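Local atomic coordinates of N-glycosylase/DNA lyase (Methanocaldococcus jannaschii, PDB entry 3KNT), a protein that belongs to the helix-hairpin-helix clan of DNA glycosylases and lyases, a family of largely helical proteins, and is held here on DNA. Residues 56-61 with 79-84; 151-156 with 199-204. The protein carries 1 engineered substitution. All coordinates share one frame; numbering follows the deposited sequence.

Contact 1. Residues 56-61 with 79-84. With nucleotides of chain F; nucleotides of chain E.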
loop_
_atom_site.group_PDB
_atom_site.type_symbol
_atom_site.label_atom_id
_atom_site.label_comp_id
_atom_site.label_asym_id
_atom_site.label_seq_id
_atom_site.Cartn_x
_atom_site.Cartn_y
_atom_site.Cartn_z
ATOM N N ILE A 56 15.382 -8.000 -28.275
ATOM C CA ILE A 56 14.766 -7.890 -29.591
ATOM C C ILE A 56 15.798 -7.630 -30.683
ATOM O O ILE A 56 15.696 -8.171 -31.784
ATOM C CB ILE A 56 13.692 -6.791 -29.623
ATOM C CG1 ILE A 56 12.493 -7.207 -28.770
ATOM C CG2 ILE A 56 13.256 -6.514 -31.051
ATOM C CD1 ILE A 56 11.369 -6.201 -28.762
ATOM N N ARG A 57 16.794 -6.805 -30.380
ATOM C CA ARG A 57 17.844 -6.531 -31.351
ATOM C C ARG A 57 18.836 -7.689 -31.392
ATOM O O ARG A 57 19.292 -8.084 -32.464
ATOM C CB ARG A 57 18.564 -5.218 -31.036
ATOM C CG ARG A 57 19.650 -5.348 -29.993
ATOM C CD ARG A 57 20.572 -4.147 -29.991
ATOM N NE ARG A 57 21.680 -4.352 -29.069
ATOM C CZ ARG A 57 21.594 -4.176 -27.754
ATOM N NH1 ARG A 57 20.450 -3.786 -27.209
ATOM N NH2 ARG A 57 22.652 -4.389 -26.985
ATOM N N ILE A 58 19.157 -8.238 -30.224
ATOM C CA ILE A 58 20.086 -9.359 -30.134
ATOM C C ILE A 58 19.592 -10.540 -30.960
ATOM O O ILE A 58 20.383 -11.276 -31.549
ATOM C CB ILE A 58 20.299 -9.803 -28.675
ATOM C CG1 ILE A 58 20.917 -8.664 -27.862
ATOM C CG2 ILE A 58 21.181 -11.038 -28.615
ATOM C CD1 ILE A 58 21.188 -9.018 -26.418
ATOM N N GLN A 59 18.276 -10.715 -31.003
ATOM C CA GLN A 59 17.679 -11.775 -31.799
ATOM C C GLN A 59 17.654 -11.388 -33.273
ATOM O O GLN A 59 17.660 -12.251 -34.151
ATOM C CB GLN A 59 16.262 -12.070 -31.314
ATOM C CG GLN A 59 15.578 -13.189 -32.071
ATOM C CD GLN A 59 14.112 -13.309 -31.722
ATOM O OE1 GLN A 59 13.508 -12.374 -31.197
ATOM N NE2 GLN A 59 13.527 -14.464 -32.015
ATOM N N LYS A 60 17.628 -10.086 -33.537
ATOM C CA LYS A 60 17.573 -9.581 -34.903
ATOM C C LYS A 60 18.961 -9.571 -35.540
ATOM O O LYS A 60 19.114 -9.878 -36.722
ATOM C CB LYS A 60 16.966 -8.176 -34.925
ATOM C CG LYS A 60 16.519 -7.706 -36.299
ATOM C CD LYS A 60 15.758 -6.392 -36.204
ATOM C CE LYS A 60 14.581 -6.507 -35.248
ATOM N NZ LYS A 60 13.864 -5.212 -35.081
ATOM N N GLU A 61 19.966 -9.221 -34.743
ATOM C CA GLU A 61 21.346 -9.177 -35.211
ATOM C C GLU A 61 21.926 -10.582 -35.334
ATOM O O GLU A 61 22.705 -10.866 -36.245
ATOM C CB GLU A 61 22.206 -8.345 -34.257
ATOM C CG GLU A 61 21.637 -6.969 -33.941
ATOM C CD GLU A 61 21.702 -6.021 -35.121
ATOM O OE1 GLU A 61 22.544 -6.238 -36.017
ATOM O OE2 GLU A 61 20.914 -5.052 -35.149
ATOM N N LYS A 79 28.352 -11.561 -25.788
ATOM C CA LYS A 79 29.219 -10.666 -25.034
ATOM C C LYS A 79 29.372 -9.338 -25.766
ATOM O O LYS A 79 29.242 -8.270 -25.171
ATOM C CB LYS A 79 30.591 -11.304 -24.807
ATOM C CG LYS A 79 31.653 -10.338 -24.299
ATOM C CD LYS A 79 31.262 -9.727 -22.964
ATOM C CE LYS A 79 32.333 -8.774 -22.463
ATOM N NZ LYS A 79 31.978 -8.178 -21.146
ATOM N N ASN A 80 29.646 -9.416 -27.064
ATOM C CA ASN A 80 29.806 -8.225 -27.889
ATOM C C ASN A 80 28.512 -7.430 -28.014
ATOM O O ASN A 80 28.510 -6.208 -27.863
ATOM C CB ASN A 80 30.336 -8.596 -29.275
ATOM C CG ASN A 80 31.742 -9.158 -29.229
ATOM O OD1 ASN A 80 32.456 -8.996 -28.238
ATOM N ND2 ASN A 80 32.151 -9.820 -30.304
ATOM N N LEU A 81 27.412 -8.125 -28.288
ATOM C CA LEU A 81 26.112 -7.470 -28.406
ATOM C C LEU A 81 25.617 -6.957 -27.056
ATOM O O LEU A 81 24.508 -6.437 -26.948
ATOM C CB LEU A 81 25.081 -8.403 -29.044
ATOM C CG LEU A 81 25.116 -8.474 -30.574
ATOM C CD1 LEU A 81 24.083 -9.460 -31.098
ATOM C CD2 LEU A 81 24.895 -7.095 -31.176
ATOM N N GLY A 82 26.447 -7.116 -26.031
ATOM C CA GLY A 82 26.186 -6.535 -24.727
ATOM C C GLY A 82 25.019 -7.133 -23.963
ATOM O O GLY A 82 24.073 -6.427 -23.616
ATOM N N HIS A 83 25.084 -8.432 -23.692
ATOM C CA HIS A 83 24.086 -9.077 -22.852
ATOM C C HIS A 83 24.627 -9.202 -21.432
ATOM O O HIS A 83 25.825 -9.408 -21.238
ATOM C CB HIS A 83 23.716 -10.453 -23.402
ATOM C CG HIS A 83 22.504 -11.054 -22.756
ATOM N ND1 HIS A 83 22.534 -11.618 -21.498
ATOM C CD2 HIS A 83 21.230 -11.177 -23.194
ATOM C CE1 HIS A 83 21.328 -12.062 -21.189
ATOM N NE2 HIS A 83 20.519 -11.809 -22.200
ATOM N N ARG A 84 23.748 -9.069 -20.444
ATOM C CA ARG A 84 24.164 -9.135 -19.048
ATOM C C ARG A 84 24.917 -10.424 -18.744
ATOM O O ARG A 84 26.033 -10.391 -18.225
ATOM C CB ARG A 84 22.961 -9.002 -18.115
ATOM C CG ARG A 84 22.385 -7.599 -18.039
ATOM C CD ARG A 84 21.270 -7.518 -17.010
ATOM N NE ARG A 84 21.748 -7.808 -15.661
ATOM C CZ ARG A 84 20.987 -7.759 -14.573
ATOM N NH1 ARG A 84 19.706 -7.429 -14.672
ATOM N NH2 ARG A 84 21.505 -8.037 -13.384
ATOM P P DC F 9 27.648 -15.264 -16.556
ATOM O OP1 DC F 9 27.071 -15.869 -17.776
ATOM O OP2 DC F 9 28.997 -15.659 -16.094
ATOM O "O5'" DC F 9 27.607 -13.681 -16.759
ATOM C "C5'" DC F 9 28.424 -12.831 -15.973
ATOM C "C4'" DC F 9 27.910 -11.409 -16.090
ATOM O "O4'" DC F 9 26.818 -11.195 -15.169
ATOM C "C3'" DC F 9 28.914 -10.324 -15.747
ATOM O "O3'" DC F 9 29.580 -9.965 -16.953
ATOM C "C2'" DC F 9 28.050 -9.192 -15.183
ATOM C "C1'" DC F 9 26.653 -9.801 -15.031
ATOM N N1 DC F 9 25.975 -9.527 -13.725
ATOM C C2 DC F 9 24.776 -8.796 -13.694
ATOM O O2 DC F 9 24.291 -8.377 -14.755
ATOM N N3 DC F 9 24.175 -8.563 -12.498
ATOM C C4 DC F 9 24.721 -9.028 -11.373
ATOM N N4 DC F 9 24.095 -8.774 -10.219
ATOM C C5 DC F 9 25.937 -9.775 -11.385
ATOM C C6 DC F 9 26.521 -9.998 -12.568
ATOM P P DT F 10 30.595 -8.733 -17.006
ATOM O OP1 DT F 10 31.597 -9.005 -18.062
ATOM O OP2 DT F 10 31.035 -8.447 -15.622
ATOM O "O5'" DT F 10 29.647 -7.549 -17.515
ATOM C "C5'" DT F 10 28.778 -7.778 -18.617
ATOM C "C4'" DT F 10 27.825 -6.609 -18.820
ATOM O "O4'" DT F 10 26.816 -6.607 -17.782
ATOM C "C3'" DT F 10 28.469 -5.223 -18.772
ATOM O "O3'" DT F 10 28.543 -4.676 -20.087
ATOM C "C2'" DT F 10 27.554 -4.402 -17.861
ATOM C "C1'" DT F 10 26.328 -5.291 -17.694
ATOM N N1 DT F 10 25.631 -5.132 -16.389
ATOM C C2 DT F 10 24.341 -4.650 -16.380
ATOM O O2 DT F 10 23.736 -4.344 -17.392
ATOM N N3 DT F 10 23.782 -4.540 -15.132
ATOM C C4 DT F 10 24.372 -4.856 -13.923
ATOM O O4 DT F 10 23.787 -4.721 -12.853
ATOM C C5 DT F 10 25.722 -5.353 -14.008
ATOM C C7 DT F 10 26.464 -5.730 -12.758
ATOM C C6 DT F 10 26.281 -5.467 -15.219
ATOM P P DA E 7 13.109 -1.134 -13.328
ATOM O OP1 DA E 7 12.567 0.241 -13.255
ATOM O OP2 DA E 7 12.613 -2.188 -12.413
ATOM O "O5'" DA E 7 12.940 -1.645 -14.827
ATOM C "C5'" DA E 7 13.356 -2.959 -15.124
ATOM C "C4'" DA E 7 13.998 -3.001 -16.491
ATOM O "O4'" DA E 7 15.365 -2.537 -16.385
ATOM C "C3'" DA E 7 14.031 -4.390 -17.109
ATOM O "O3'" DA E 7 13.626 -4.341 -18.480
ATOM C "C2'" DA E 7 15.481 -4.851 -16.963
ATOM C "C1'" DA E 7 16.275 -3.600 -16.584
ATOM N N9 DA E 7 17.067 -3.785 -15.370
ATOM C C8 DA E 7 16.590 -4.019 -14.110
ATOM N N7 DA E 7 17.529 -4.157 -13.201
ATOM C C5 DA E 7 18.705 -4.003 -13.915
ATOM C C6 DA E 7 20.059 -4.040 -13.525
ATOM N N6 DA E 7 20.457 -4.251 -12.265
ATOM N N1 DA E 7 20.990 -3.848 -14.483
ATOM C C2 DA E 7 20.585 -3.638 -15.742
ATOM N N3 DA E 7 19.345 -3.583 -16.228
ATOM C C4 DA E 7 18.441 -3.775 -15.253
#

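Contact 2. Residues 151-156 with 199-204. With nucleotides of chain J; nucleotides of chain I; nucleotides of chain E.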
loop_
_atom_site.group_PDB
_atom_site.type_symbol
_atom_site.label_atom_id
_atom_site.label_comp_id
_atom_site.label_asym_id
_atom_site.label_seq_id
_atom_site.Cartn_x
_atom_site.Cartn_y
_atom_site.Cartn_z
ATOM N N LEU A 151 3.732 -7.388 -11.891
ATOM C CA LEU A 151 3.683 -7.588 -10.451
ATOM C C LEU A 151 3.566 -6.244 -9.753
ATOM O O LEU A 151 2.785 -6.085 -8.815
ATOM C CB LEU A 151 4.944 -8.299 -9.966
ATOM C CG LEU A 151 5.010 -9.810 -10.175
ATOM C CD1 LEU A 151 6.439 -10.304 -10.021
ATOM C CD2 LEU A 151 4.082 -10.517 -9.201
ATOM N N ARG A 152 4.352 -5.279 -10.219
ATOM C CA ARG A 152 4.396 -3.958 -9.603
ATOM C C ARG A 152 3.000 -3.382 -9.418
ATOM O O ARG A 152 2.642 -2.945 -8.326
ATOM C CB ARG A 152 5.244 -2.996 -10.441
ATOM C CG ARG A 152 6.718 -3.354 -10.518
ATOM C CD ARG A 152 7.503 -2.824 -9.329
ATOM N NE ARG A 152 8.816 -3.458 -9.228
ATOM C CZ ARG A 152 9.846 -3.181 -10.021
ATOM N NH1 ARG A 152 9.723 -2.279 -10.985
ATOM N NH2 ARG A 152 11.000 -3.810 -9.852
ATOM N N GLU A 153 2.209 -3.391 -10.484
ATOM C CA GLU A 153 0.916 -2.719 -10.460
ATOM C C GLU A 153 -0.219 -3.582 -9.914
ATOM O O GLU A 153 -1.251 -3.059 -9.497
ATOM C CB GLU A 153 0.562 -2.175 -11.842
ATOM C CG GLU A 153 0.316 -3.234 -12.889
ATOM C CD GLU A 153 -0.248 -2.642 -14.158
ATOM O OE1 GLU A 153 0.282 -1.607 -14.613
ATOM O OE2 GLU A 153 -1.226 -3.203 -14.693
ATOM N N LEU A 154 -0.035 -4.898 -9.917
ATOM C CA LEU A 154 -0.982 -5.780 -9.245
ATOM C C LEU A 154 -0.913 -5.538 -7.742
ATOM O O LEU A 154 -1.912 -5.647 -7.034
ATOM C CB LEU A 154 -0.681 -7.248 -9.553
ATOM C CG LEU A 154 -1.396 -7.868 -10.753
ATOM C CD1 LEU A 154 -1.095 -9.356 -10.828
ATOM C CD2 LEU A 154 -2.893 -7.630 -10.656
ATOM N N TYR A 155 0.284 -5.203 -7.272
ATOM C CA TYR A 155 0.532 -4.931 -5.862
ATOM C C TYR A 155 0.177 -3.486 -5.536
ATOM O O TYR A 155 -0.309 -3.182 -4.444
ATOM C CB TYR A 155 2.002 -5.208 -5.541
ATOM C CG TYR A 155 2.501 -4.619 -4.240
ATOM C CD1 TYR A 155 2.351 -5.303 -3.041
ATOM C CD2 TYR A 155 3.146 -3.389 -4.216
ATOM C CE1 TYR A 155 2.815 -4.773 -1.854
ATOM C CE2 TYR A 155 3.616 -2.852 -3.032
ATOM C CZ TYR A 155 3.448 -3.548 -1.855
ATOM O OH TYR A 155 3.912 -3.018 -0.674
ATOM N N GLU A 156 0.426 -2.600 -6.495
ATOM C CA GLU A 156 0.099 -1.187 -6.345
ATOM C C GLU A 156 -1.412 -0.963 -6.376
ATOM O O GLU A 156 -1.913 0.004 -5.803
ATOM C CB GLU A 156 0.784 -0.352 -7.434
ATOM C CG GLU A 156 2.278 -0.131 -7.217
ATOM C CD GLU A 156 2.867 0.883 -8.182
ATOM O OE1 GLU A 156 4.090 1.132 -8.114
ATOM O OE2 GLU A 156 2.107 1.433 -9.007
ATOM N N TYR A 199 1.996 -1.875 -20.968
ATOM C CA TYR A 199 2.094 -0.538 -21.550
ATOM C C TYR A 199 1.862 0.550 -20.507
ATOM O O TYR A 199 2.324 1.681 -20.659
ATOM C CB TYR A 199 1.096 -0.381 -22.702
ATOM C CG TYR A 199 0.973 1.034 -23.224
ATOM C CD1 TYR A 199 -0.029 1.880 -22.764
ATOM C CD2 TYR A 199 1.858 1.524 -24.174
ATOM C CE1 TYR A 199 -0.144 3.173 -23.236
ATOM C CE2 TYR A 199 1.749 2.818 -24.653
ATOM C CZ TYR A 199 0.747 3.637 -24.180
ATOM O OH TYR A 199 0.636 4.924 -24.653
ATOM N N LEU A 200 1.142 0.201 -19.448
ATOM C CA LEU A 200 0.831 1.148 -18.385
ATOM C C LEU A 200 2.083 1.630 -17.666
ATOM O O LEU A 200 2.214 2.814 -17.358
ATOM C CB LEU A 200 -0.123 0.514 -17.373
ATOM C CG LEU A 200 -1.573 0.358 -17.826
ATOM C CD1 LEU A 200 -2.338 -0.546 -16.874
ATOM C CD2 LEU A 200 -2.232 1.722 -17.927
ATOM N N ARG A 201 3.002 0.707 -17.398
ATOM C CA ARG A 201 4.202 1.034 -16.637
ATOM C C ARG A 201 5.392 1.366 -17.532
ATOM O O ARG A 201 6.130 2.315 -17.265
ATOM C CB ARG A 201 4.557 -0.106 -15.680
ATOM C CG ARG A 201 5.871 0.088 -14.942
ATOM C CD ARG A 201 5.877 -0.650 -13.611
ATOM N NE ARG A 201 5.155 0.088 -12.578
ATOM C CZ ARG A 201 3.843 0.004 -12.371
ATOM N NH1 ARG A 201 3.097 -0.788 -13.130
ATOM N NH2 ARG A 201 3.277 0.715 -11.406
ATOM N N THR A 202 5.571 0.588 -18.595
ATOM C CA THR A 202 6.704 0.779 -19.495
ATOM C C THR A 202 6.446 1.881 -20.519
ATOM O O THR A 202 7.375 2.539 -20.981
ATOM C CB THR A 202 7.050 -0.519 -20.247
ATOM O OG1 THR A 202 5.998 -0.840 -21.164
ATOM C CG2 THR A 202 7.236 -1.668 -19.269
ATOM N N GLY A 203 5.179 2.075 -20.871
ATOM C CA GLY A 203 4.810 3.062 -21.869
ATOM C C GLY A 203 5.173 2.608 -23.269
ATOM O O GLY A 203 5.467 3.424 -24.143
ATOM N N LYS A 204 5.150 1.296 -23.480
ATOM C CA LYS A 204 5.491 0.716 -24.773
ATOM C C LYS A 204 4.731 -0.584 -25.023
ATOM O O LYS A 204 4.178 -1.178 -24.101
ATOM C CB LYS A 204 6.998 0.468 -24.869
ATOM C CG LYS A 204 7.793 1.683 -25.316
ATOM C CD LYS A 204 9.290 1.474 -25.155
ATOM C CE LYS A 204 10.061 2.659 -25.718
ATOM N NZ LYS A 204 11.459 2.713 -25.210
ATOM P P DG J 15 7.207 7.098 -15.700
ATOM O OP1 DG J 15 8.643 6.936 -16.014
ATOM O OP2 DG J 15 6.195 6.481 -16.585
ATOM O "O5'" DG J 15 6.956 6.582 -14.205
ATOM C "C5'" DG J 15 5.813 6.991 -13.449
ATOM C "C4'" DG J 15 4.544 6.259 -13.861
ATOM O "O4'" DG J 15 3.859 7.000 -14.900
ATOM C "C3'" DG J 15 4.749 4.850 -14.412
ATOM O "O3'" DG J 15 4.493 3.877 -13.398
ATOM C "C2'" DG J 15 3.755 4.735 -15.574
ATOM C "C1'" DG J 15 3.069 6.101 -15.652
ATOM N N9 DG J 15 2.903 6.620 -17.014
ATOM C C8 DG J 15 3.751 6.469 -18.087
ATOM N N7 DG J 15 3.327 7.050 -19.177
ATOM C C5 DG J 15 2.117 7.625 -18.808
ATOM C C6 DG J 15 1.194 8.388 -19.566
ATOM O O6 DG J 15 1.260 8.721 -20.760
ATOM N N1 DG J 15 0.096 8.776 -18.801
ATOM C C2 DG J 15 -0.085 8.466 -17.474
ATOM N N2 DG J 15 -1.206 8.927 -16.903
ATOM N N3 DG J 15 0.771 7.754 -16.753
ATOM C C4 DG J 15 1.845 7.368 -17.482
ATOM O "O5'" DA I 1 -2.672 7.585 -23.968
ATOM C "C5'" DA I 1 -3.893 7.330 -24.650
ATOM C "C4'" DA I 1 -5.019 7.047 -23.669
ATOM O "O4'" DA I 1 -4.517 6.207 -22.597
ATOM C "C3'" DA I 1 -5.632 8.269 -22.991
ATOM O "O3'" DA I 1 -7.040 8.097 -22.861
ATOM C "C2'" DA I 1 -4.955 8.267 -21.624
ATOM C "C1'" DA I 1 -4.894 6.771 -21.357
ATOM N N9 DA I 1 -3.924 6.380 -20.338
ATOM C C8 DA I 1 -4.172 6.142 -19.014
ATOM N N7 DA I 1 -3.105 5.801 -18.329
ATOM C C5 DA I 1 -2.087 5.817 -19.268
ATOM C C6 DA I 1 -0.707 5.548 -19.180
ATOM N N6 DA I 1 -0.099 5.194 -18.044
ATOM N N1 DA I 1 0.030 5.655 -20.307
ATOM C C2 DA I 1 -0.583 6.010 -21.445
ATOM N N3 DA I 1 -1.870 6.288 -21.652
ATOM C C4 DA I 1 -2.574 6.172 -20.513
ATOM P P DA E 7 13.109 -1.134 -13.328
ATOM O OP1 DA E 7 12.567 0.241 -13.255
ATOM O OP2 DA E 7 12.613 -2.188 -12.413
ATOM O "O5'" DA E 7 12.940 -1.645 -14.827
ATOM C "C5'" DA E 7 13.356 -2.959 -15.124
ATOM C "C4'" DA E 7 13.998 -3.001 -16.491
ATOM O "O4'" DA E 7 15.365 -2.537 -16.385
ATOM C "C3'" DA E 7 14.031 -4.390 -17.109
ATOM O "O3'" DA E 7 13.626 -4.341 -18.480
ATOM C "C2'" DA E 7 15.481 -4.851 -16.963
ATOM C "C1'" DA E 7 16.275 -3.600 -16.584
ATOM N N9 DA E 7 17.067 -3.785 -15.370
ATOM C C8 DA E 7 16.590 -4.019 -14.110
ATOM N N7 DA E 7 17.529 -4.157 -13.201
ATOM C C5 DA E 7 18.705 -4.003 -13.915
ATOM C C6 DA E 7 20.059 -4.040 -13.525
ATOM N N6 DA E 7 20.457 -4.251 -12.265
ATOM N N1 DA E 7 20.990 -3.848 -14.483
ATOM C C2 DA E 7 20.585 -3.638 -15.742
ATOM N N3 DA E 7 19.345 -3.583 -16.228
ATOM C C4 DA E 7 18.441 -3.775 -15.253
#

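Contact 1. Residues 56-61 with 79-84
Ile58 and Leu81 lie with their CA atoms 6.5 Å apart; Ile58 sits in the middle of helix 52-62, and Leu81 directly follows the end of helix 71-80. Leu81 does most of the apolar work. Its branch CD1 lies against Glu61 CB at 3.8 Å and reaches Ile58 CG2 at 4.1 Å, the two hydrophobic chains sliding past each other in opposite directions. The Leu81 carbonyl also receives a weak hydrogen bond, 2.8 Å from Arg57 NH2 to Leu81 O, from a guanidinium that approaches obliquely at the end of an extended chain. Gly82, with positive phi, completes a Schellman motif and turns the chain out of the helix toward His83 and Arg84. Ile58 CD1 meets His83 CD2 at 3.9 Å, coming in at the edge of the imidazole near its plane. That ring is pinned from several sides: ND1 is bonded to the backbone N of Phe85, NE2 to the carbonyl of Leu46, and Phe50 stacks on it. In this helix-hairpin-helix protein the exit from helix 71-80 thus leads straight onto the nucleic acid. Arg84, bent at chi3 (63°), presents two nitrogens side by side to the cytosine of chain F: NE to DC9 O2 at 2.8 Å (160° at the hydrogen) and NH2 to DC9 N3 at 2.9 Å, with a weaker bond from NH2 to O2. The base offers its Watson-Crick edge, its plane close to that of the guanidinium, while DA7 of chain E and DT10 of chain F lie over one guanidinium face. Back in the last helical turn, Lys79 NZ makes a weak bond, 3.2 Å, to OP1 of DT10 of chain F.

Contact 2. Residues 151-156 with 199-204
Arg201 sets out with CG anti to the backbone N (chi1 174°) and folds at chi3 (-80°), which swings its guanidinium across to helix 148-156; Glu153 answers with CG lodged between its own backbone N and carbonyl carbon (chi1 67°) and an extended chain that runs past the arginine the other way. The two acids take different nitrogens of the same cation. Glu156 OE2 arrives at the edge of the guanidinium, 2.8 Å from Arg201 NH2, in a salt bridge, its carboxylate plane turned almost perpendicular. Glu153 OE1 forms a longer salt bridge to Arg201 NH1 at 3.3 Å, whose hydrogen bond is weak, being both long and poorly aligned. The arginine probably helps keep both acids, one of them buried, ionised, and they limit its rotation. Arg152 supplies only hydrocarbon here: its CB lies over one guanidinium face, 3.8 Å from Arg201 NE, and DG15 of chain J touches the opposite face with O3'. The buried Glu153 carboxylate also rests on Leu200, with OE1 3.5 Å from Leu200 CB, and Leu3 of helix 2-11 packs against both residues. Beyond its CB, Arg152 bends away at chi2 and points NH1 and NH2 at a single phosphate oxygen, OP2 of DA7 of chain E; the NH1 bond is 3.2 Å and the NH2 bond weak. On the far side of Leu200, its carbonyl O accepts a weak bond from N6 of DA1 of chain I, 3.4 Å away, at the 5' end of that strand. Charged residues one turn apart, Glu153 and Glu156, clasping an arginine from a neighbouring helix make an interhelical salt-bridge network, here joining helices 148-156 and 190-202 beside a DNA backbone.

Overall arrangement
Contact 1 and contact 2 lie in series along the chain, with centres 25 Å apart and nearest atoms about 9 Å apart, and share no helix. Contact 1 sets helix 52-62 against the turn that ends helix 71-80; contact 2 joins helices 148-156 and 190-202. Between them in sequence, the end of helix 113-122 and the hairpin after it, through Val120, Ile123 and Ile126, bind the sodium ion. The DNA adds a link to the one the C-terminal residues already make, Lys204 bridging to Glu53 and Lys207 bonding to Gln59: DA7 of chain E meets Arg84 from contact 1 with its base and Arg152 from contact 2 with its phosphate.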